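Local coordinates for DNA topoisomerase 2-associated protein PAT1 (Saccharomyces cerevisiae, PDB 5LMG) that activates mRNA decapping and represses translation, with a C-terminal domain that directly binds the decapping enzyme Dcp2 and the exonuclease Xrn1, at residues K104-M109 against Q161-K166; T57-I62 against M109-N114. The protein carries 2 engineered substitutions. All blocks are in the same frame, centred on the assembly; numbering follows the deposited sequence.

Contact 1 of 2, residues K104-M109 against Q161-K166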
loop_
_atom_site.group_PDB
_atom_site.type_symbol
_atom_site.label_atom_id
_atom_site.label_comp_id
_atom_site.label_asym_id
_atom_site.label_seq_id
_atom_site.Cartn_x
_atom_site.Cartn_y
_atom_site.Cartn_z
ATOM N N LYS A 104 -8.116 18.497 -4.276
ATOM C CA LYS A 104 -8.262 19.568 -3.288
ATOM C C LYS A 104 -8.552 19.001 -1.876
ATOM O O LYS A 104 -7.920 19.432 -0.914
ATOM C CB LYS A 104 -9.317 20.587 -3.742
ATOM C CG LYS A 104 -8.896 22.008 -3.445
ATOM C CD LYS A 104 -9.919 23.024 -3.904
ATOM C CE LYS A 104 -9.672 24.356 -3.247
ATOM N NZ LYS A 104 -10.583 25.402 -3.777
ATOM N N GLY A 105 -9.433 18.000 -1.786
ATOM C CA GLY A 105 -9.737 17.301 -0.535
ATOM C C GLY A 105 -8.505 16.609 0.030
ATOM O O GLY A 105 -8.159 16.805 1.194
ATOM N N ILE A 106 -7.771 15.878 -0.827
ATOM C CA ILE A 106 -6.528 15.175 -0.470
ATOM C C ILE A 106 -5.425 16.146 0.014
ATOM O O ILE A 106 -4.824 15.917 1.068
ATOM C CB ILE A 106 -6.038 14.261 -1.652
ATOM C CG1 ILE A 106 -7.058 13.129 -1.952
ATOM C CG2 ILE A 106 -4.614 13.674 -1.385
ATOM C CD1 ILE A 106 -6.875 12.461 -3.325
ATOM N N LYS A 107 -5.186 17.236 -0.743
ATOM C CA LYS A 107 -4.111 18.188 -0.460
ATOM C C LYS A 107 -4.252 18.956 0.881
ATOM O O LYS A 107 -3.226 19.286 1.465
ATOM C CB LYS A 107 -3.894 19.137 -1.641
ATOM C CG LYS A 107 -3.040 18.472 -2.730
ATOM C CD LYS A 107 -3.461 18.875 -4.132
ATOM C CE LYS A 107 -2.445 19.781 -4.774
ATOM N NZ LYS A 107 -2.897 20.271 -6.104
ATOM N N ILE A 108 -5.479 19.165 1.398
ATOM C CA ILE A 108 -5.702 19.874 2.673
ATOM C C ILE A 108 -5.523 18.961 3.922
ATOM O O ILE A 108 -5.416 19.478 5.038
ATOM C CB ILE A 108 -7.078 20.613 2.670
ATOM C CG1 ILE A 108 -7.201 21.681 3.792
ATOM C CG2 ILE A 108 -8.269 19.661 2.688
ATOM C CD1 ILE A 108 -6.941 23.054 3.359
ATOM N N MET A 109 -5.492 17.618 3.729
ATOM C CA MET A 109 -5.397 16.621 4.804
ATOM C C MET A 109 -4.230 16.837 5.797
ATOM O O MET A 109 -4.523 16.797 6.992
ATOM C CB MET A 109 -5.384 15.195 4.247
ATOM C CG MET A 109 -6.196 14.220 5.083
ATOM S SD MET A 109 -7.868 14.780 5.510
ATOM C CE MET A 109 -8.598 14.860 3.948
ATOM N N GLN A 161 -1.307 8.367 -2.405
ATOM C CA GLN A 161 -0.210 7.576 -1.852
ATOM C C GLN A 161 0.780 8.442 -1.054
ATOM O O GLN A 161 1.073 8.124 0.099
ATOM C CB GLN A 161 0.500 6.797 -2.983
ATOM C CG GLN A 161 1.802 6.064 -2.596
ATOM C CD GLN A 161 1.589 4.774 -1.828
ATOM O OE1 GLN A 161 0.660 3.999 -2.091
ATOM N NE2 GLN A 161 2.480 4.498 -0.879
ATOM N N MET A 162 1.262 9.538 -1.664
ATOM C CA MET A 162 2.240 10.465 -1.102
ATOM C C MET A 162 1.728 11.214 0.148
ATOM O O MET A 162 2.455 11.312 1.137
ATOM C CB MET A 162 2.700 11.450 -2.194
ATOM C CG MET A 162 3.798 12.385 -1.761
ATOM S SD MET A 162 4.034 13.757 -2.913
ATOM C CE MET A 162 2.676 14.811 -2.470
ATOM N N ILE A 163 0.497 11.745 0.096
ATOM C CA ILE A 163 -0.066 12.545 1.180
ATOM C C ILE A 163 -0.737 11.699 2.270
ATOM O O ILE A 163 -0.294 11.756 3.418
ATOM C CB ILE A 163 -1.001 13.654 0.616
ATOM C CG1 ILE A 163 -0.166 14.724 -0.132
ATOM C CG2 ILE A 163 -1.885 14.276 1.724
ATOM C CD1 ILE A 163 -0.955 15.821 -0.893
ATOM N N ILE A 164 -1.810 10.951 1.921
ATOM C CA ILE A 164 -2.618 10.177 2.862
ATOM C C ILE A 164 -1.829 9.087 3.617
ATOM O O ILE A 164 -1.924 9.024 4.852
ATOM C CB ILE A 164 -3.900 9.604 2.189
ATOM C CG1 ILE A 164 -4.684 10.693 1.378
ATOM C CG2 ILE A 164 -4.803 8.862 3.183
ATOM C CD1 ILE A 164 -5.187 11.999 2.133
ATOM N N LEU A 165 -1.059 8.251 2.902
ATOM C CA LEU A 165 -0.337 7.167 3.565
ATOM C C LEU A 165 0.758 7.653 4.518
ATOM O O LEU A 165 0.901 7.062 5.581
ATOM C CB LEU A 165 0.180 6.137 2.565
ATOM C CG LEU A 165 -0.731 4.902 2.378
ATOM C CD1 LEU A 165 -2.148 5.270 1.906
ATOM C CD2 LEU A 165 -0.112 3.937 1.445
ATOM N N LYS A 166 1.448 8.767 4.193
ATOM C CA LYS A 166 2.465 9.404 5.042
ATOM C C LYS A 166 1.831 9.867 6.381
ATOM O O LYS A 166 2.449 9.721 7.432
ATOM C CB LYS A 166 3.085 10.607 4.298
ATOM C CG LYS A 166 4.419 11.110 4.851
ATOM C CD LYS A 166 4.745 12.521 4.340
ATOM C CE LYS A 166 5.177 12.577 2.890
ATOM N NZ LYS A 166 4.936 13.920 2.301
#
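Ile106 and Ile164 touch where segments 104-109 and 161-166 cross, their axes 8.9 Å apart at closest and 47° apart in direction. This is plain helix-on-helix packing in the largely helical C-terminal domain of Pat1, a family grouped with the TPR-like helical repeats, and it joins helix 103-114 to helix 151-174. No hydrogen bond spans it; the seam is mostly aliphatic carbon.

Ile164 works with its tip. Bent at its second torsion (chi2 -58°), its chain places CD1 between two partners: Met109, whose CB and CG both lie 3.8 Å from that CD1, and Ile106, whose CG2 is 3.9 Å from it. The side chains of Ile106 and Ile164 cross at about a right angle, Ile106 CG2 lying against the CG1-CD1 end of Ile164. Met109 also packs on Ile167, further along helix 151-174.

Ile163 holds the more open side. Its extended chain (chi2 173°) carries CD1 to Lys107, 3.8 Å from CG, touching the aliphatic part of a lysine at the exposed edge. An alanine here would probably leave Lys107 CG without its methyl neighbour and open a gap beside the carbonyl of Ile106, although the CB that faces Ile106 CG2 would remain.

That carbonyl is worth a look. Pro110, four residues on, has no N-H to offer Ile106 O, which instead accepts a bond from Met109 N at 3.2 Å, while Ile163 CG2 packs against the same oxygen at 3.4 Å.

Contact 2 of 2, residues T57-I62 against M109-N114; sequences TVYEEI and MPRIFN. With EDO (1,2-ethanediol), chain G; EDO (1,2-ethanediol), chain E.
Ile62 meets both Arg111 and Ile112, and these three residues bury most of the surface shared by 57-62 and 109-114. Its two branches divide the work. Because the chain folds back at chi2 (-66°), CD1 points into helix 103-114 and lands 3.7 Å from Ile112 CA, and it also lies 3.9 Å from Ile112 CG1. The backbones are close here as well, with the CA atoms of Ile62 and Ile112 6.9 Å apart.

The other branch, CG2, serves Arg111. It sits 3.7 Å from Arg111 NH2, and it touches CB at the base of the arginine as well as NE and CZ at the far end. A bend at chi3 (71°) sets NE beside that methyl, and the same NE makes a salt bridge to Glu66, further along helix 48-70. Held by the methyl and the carboxylate, the guanidinium is probably restricted in its rotation.

Segments 57-62 and 109-114, on helices 48-70 and 103-114, cross at 48° as neighbouring helices of the largely helical, TPR-related domain, and Met80 of the short helix 78-82 packs on both Ile62 and Ile112. Helix 103-114 is kinked at Pro110 and Arg111, where neither N is bonded to the turn before.

Ile112 also meets Val58, one turn earlier than Ile62 on helix 48-70: its CD1 lies 3.9 Å from Val58 CG1, and the two side chains cross at about a right angle. Leu84 touches both of them. Tyr59 joins at the arginine end, where its CE2 is 4.1 Å from Arg111 NH1 and the ring and guanidinium planes are practically perpendicular. The phenol OH turns to another partner and is hydrogen-bonded to Lys104 O.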
loop_
_atom_site.group_PDB
_atom_site.type_symbol
_atom_site.label_atom_id
_atom_site.label_comp_id
_atom_site.label_asym_id
_atom_site.label_seq_id
_atom_site.Cartn_x
_atom_site.Cartn_y
_atom_site.Cartn_z
ATOM N N THR A 57 -15.641 25.140 2.050
ATOM C CA THR A 57 -15.910 25.423 3.463
ATOM C C THR A 57 -14.708 24.952 4.317
ATOM O O THR A 57 -14.221 25.726 5.141
ATOM C CB THR A 57 -17.248 24.784 3.887
ATOM O OG1 THR A 57 -18.296 25.356 3.107
ATOM C CG2 THR A 57 -17.558 24.978 5.366
ATOM N N VAL A 58 -14.211 23.715 4.080
ATOM C CA VAL A 58 -13.046 23.153 4.787
ATOM C C VAL A 58 -11.815 24.065 4.628
ATOM O O VAL A 58 -11.161 24.379 5.631
ATOM C CB VAL A 58 -12.750 21.672 4.416
ATOM C CG1 VAL A 58 -11.393 21.220 4.962
ATOM C CG2 VAL A 58 -13.861 20.746 4.920
ATOM N N TYR A 59 -11.530 24.512 3.384
ATOM C CA TYR A 59 -10.424 25.433 3.071
ATOM C C TYR A 59 -10.572 26.762 3.833
ATOM O O TYR A 59 -9.603 27.228 4.432
ATOM C CB TYR A 59 -10.293 25.654 1.546
ATOM C CG TYR A 59 -9.365 24.651 0.891
ATOM C CD1 TYR A 59 -9.731 23.313 0.761
ATOM C CD2 TYR A 59 -8.106 25.033 0.429
ATOM C CE1 TYR A 59 -8.866 22.378 0.197
ATOM C CE2 TYR A 59 -7.232 24.105 -0.138
ATOM C CZ TYR A 59 -7.608 22.773 -0.232
ATOM O OH TYR A 59 -6.754 21.839 -0.771
ATOM N N GLU A 60 -11.797 27.329 3.868
ATOM C CA GLU A 60 -12.078 28.586 4.581
ATOM C C GLU A 60 -11.759 28.445 6.067
ATOM O O GLU A 60 -11.073 29.302 6.623
ATOM C CB GLU A 60 -13.535 29.018 4.390
ATOM C CG GLU A 60 -13.818 29.651 3.036
ATOM C CD GLU A 60 -15.284 29.867 2.697
ATOM O OE1 GLU A 60 -16.160 29.362 3.437
ATOM O OE2 GLU A 60 -15.555 30.524 1.666
ATOM N N GLU A 61 -12.200 27.336 6.685
ATOM C CA GLU A 61 -11.968 27.052 8.102
ATOM C C GLU A 61 -10.486 26.833 8.420
ATOM O O GLU A 61 -10.024 27.300 9.463
ATOM C CB GLU A 61 -12.835 25.887 8.608
ATOM C CG GLU A 61 -14.341 26.081 8.451
ATOM C CD GLU A 61 -15.032 27.214 9.192
ATOM O OE1 GLU A 61 -14.368 27.956 9.951
ATOM O OE2 GLU A 61 -16.262 27.356 9.003
ATOM N N ILE A 62 -9.735 26.170 7.510
ATOM C CA ILE A 62 -8.296 25.936 7.689
ATOM C C ILE A 62 -7.552 27.267 7.589
ATOM O O ILE A 62 -6.720 27.557 8.448
ATOM C CB ILE A 62 -7.734 24.828 6.742
ATOM C CG1 ILE A 62 -8.221 23.399 7.142
ATOM C CG2 ILE A 62 -6.190 24.885 6.592
ATOM C CD1 ILE A 62 -7.729 22.827 8.523
ATOM N N MET A 109 -5.492 17.618 3.729
ATOM C CA MET A 109 -5.397 16.621 4.804
ATOM C C MET A 109 -4.230 16.837 5.797
ATOM O O MET A 109 -4.523 16.797 6.992
ATOM C CB MET A 109 -5.384 15.195 4.247
ATOM C CG MET A 109 -6.196 14.220 5.083
ATOM S SD MET A 109 -7.868 14.780 5.510
ATOM C CE MET A 109 -8.598 14.860 3.948
ATOM N N PRO A 110 -2.949 17.108 5.401
ATOM C CA PRO A 110 -1.910 17.339 6.431
ATOM C C PRO A 110 -2.187 18.567 7.308
ATOM O O PRO A 110 -1.942 18.522 8.516
ATOM C CB PRO A 110 -0.606 17.471 5.628
ATOM C CG PRO A 110 -0.912 16.938 4.268
ATOM C CD PRO A 110 -2.371 17.192 4.039
ATOM N N ARG A 111 -2.755 19.630 6.707
ATOM C CA ARG A 111 -3.118 20.874 7.382
ATOM C C ARG A 111 -4.277 20.668 8.353
ATOM O O ARG A 111 -4.254 21.232 9.451
ATOM C CB ARG A 111 -3.417 21.972 6.364
ATOM C CG ARG A 111 -2.175 22.382 5.578
ATOM C CD ARG A 111 -2.546 22.978 4.237
ATOM N NE ARG A 111 -3.157 24.301 4.380
ATOM C CZ ARG A 111 -3.776 24.949 3.402
ATOM N NH1 ARG A 111 -3.876 24.405 2.197
ATOM N NH2 ARG A 111 -4.306 26.143 3.621
ATOM N N ILE A 112 -5.261 19.821 7.971
ATOM C CA ILE A 112 -6.386 19.419 8.825
ATOM C C ILE A 112 -5.830 18.765 10.113
ATOM O O ILE A 112 -6.241 19.130 11.224
ATOM C CB ILE A 112 -7.363 18.467 8.060
ATOM C CG1 ILE A 112 -8.197 19.240 7.011
ATOM C CG2 ILE A 112 -8.277 17.691 9.042
ATOM C CD1 ILE A 112 -9.077 18.353 6.111
ATOM N N PHE A 113 -4.866 17.820 9.942
ATOM C CA PHE A 113 -4.236 17.065 11.027
ATOM C C PHE A 113 -3.461 17.936 12.006
ATOM O O PHE A 113 -3.368 17.568 13.177
ATOM C CB PHE A 113 -3.377 15.916 10.477
ATOM C CG PHE A 113 -4.173 14.636 10.335
ATOM C CD1 PHE A 113 -5.299 14.581 9.515
ATOM C CD2 PHE A 113 -3.817 13.494 11.045
ATOM C CE1 PHE A 113 -6.052 13.411 9.414
ATOM C CE2 PHE A 113 -4.565 12.320 10.930
ATOM C CZ PHE A 113 -5.679 12.287 10.123
ATOM N N ASN A 114 -2.987 19.121 11.572
ATOM C CA ASN A 114 -2.315 20.058 12.473
ATOM C C ASN A 114 -3.257 20.610 13.562
ATOM O O ASN A 114 -2.774 20.996 14.624
ATOM C CB ASN A 114 -1.700 21.227 11.688
ATOM C CG ASN A 114 -0.485 20.874 10.870
ATOM O OD1 ASN A 114 0.205 19.873 11.110
ATOM N ND2 ASN A 114 -0.182 21.714 9.892
HETATM C C1 EDO G . -15.914 31.557 11.236
HETATM O O1 EDO G . -15.786 32.664 10.357
HETATM C C2 EDO G . -16.880 30.508 10.624
HETATM O O2 EDO G . -17.018 29.410 11.516
HETATM C C1 EDO E . -19.681 30.921 3.160
HETATM O O1 EDO E . -20.923 30.668 3.802
HETATM C C2 EDO E . -19.858 30.791 1.628
HETATM O O2 EDO E . -18.621 31.052 0.984
#

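Helix 103-114 is the shared element: contact 1 sets one flank of it on helix 151-174, while contact 2 sets another on helix 48-70, so it joins the two. Both contacts are largely buried, but the centre of contact 1 lies about 13 Å from the centre of the chain and that of contact 2 about 24 Å. Their crossing angles are nearly equal, yet their chemistry differs. Contact 1 is mostly aliphatic, with a lysine at its margin; contact 2 adds an arginine tied to a glutamate and a tyrosine. They touch directly where Ile108 packs on Tyr59 and Ile62, and where Pro110 CD meets Ile163 CG2. Met109 belongs to both ranges but makes its cross-contacts in contact 1.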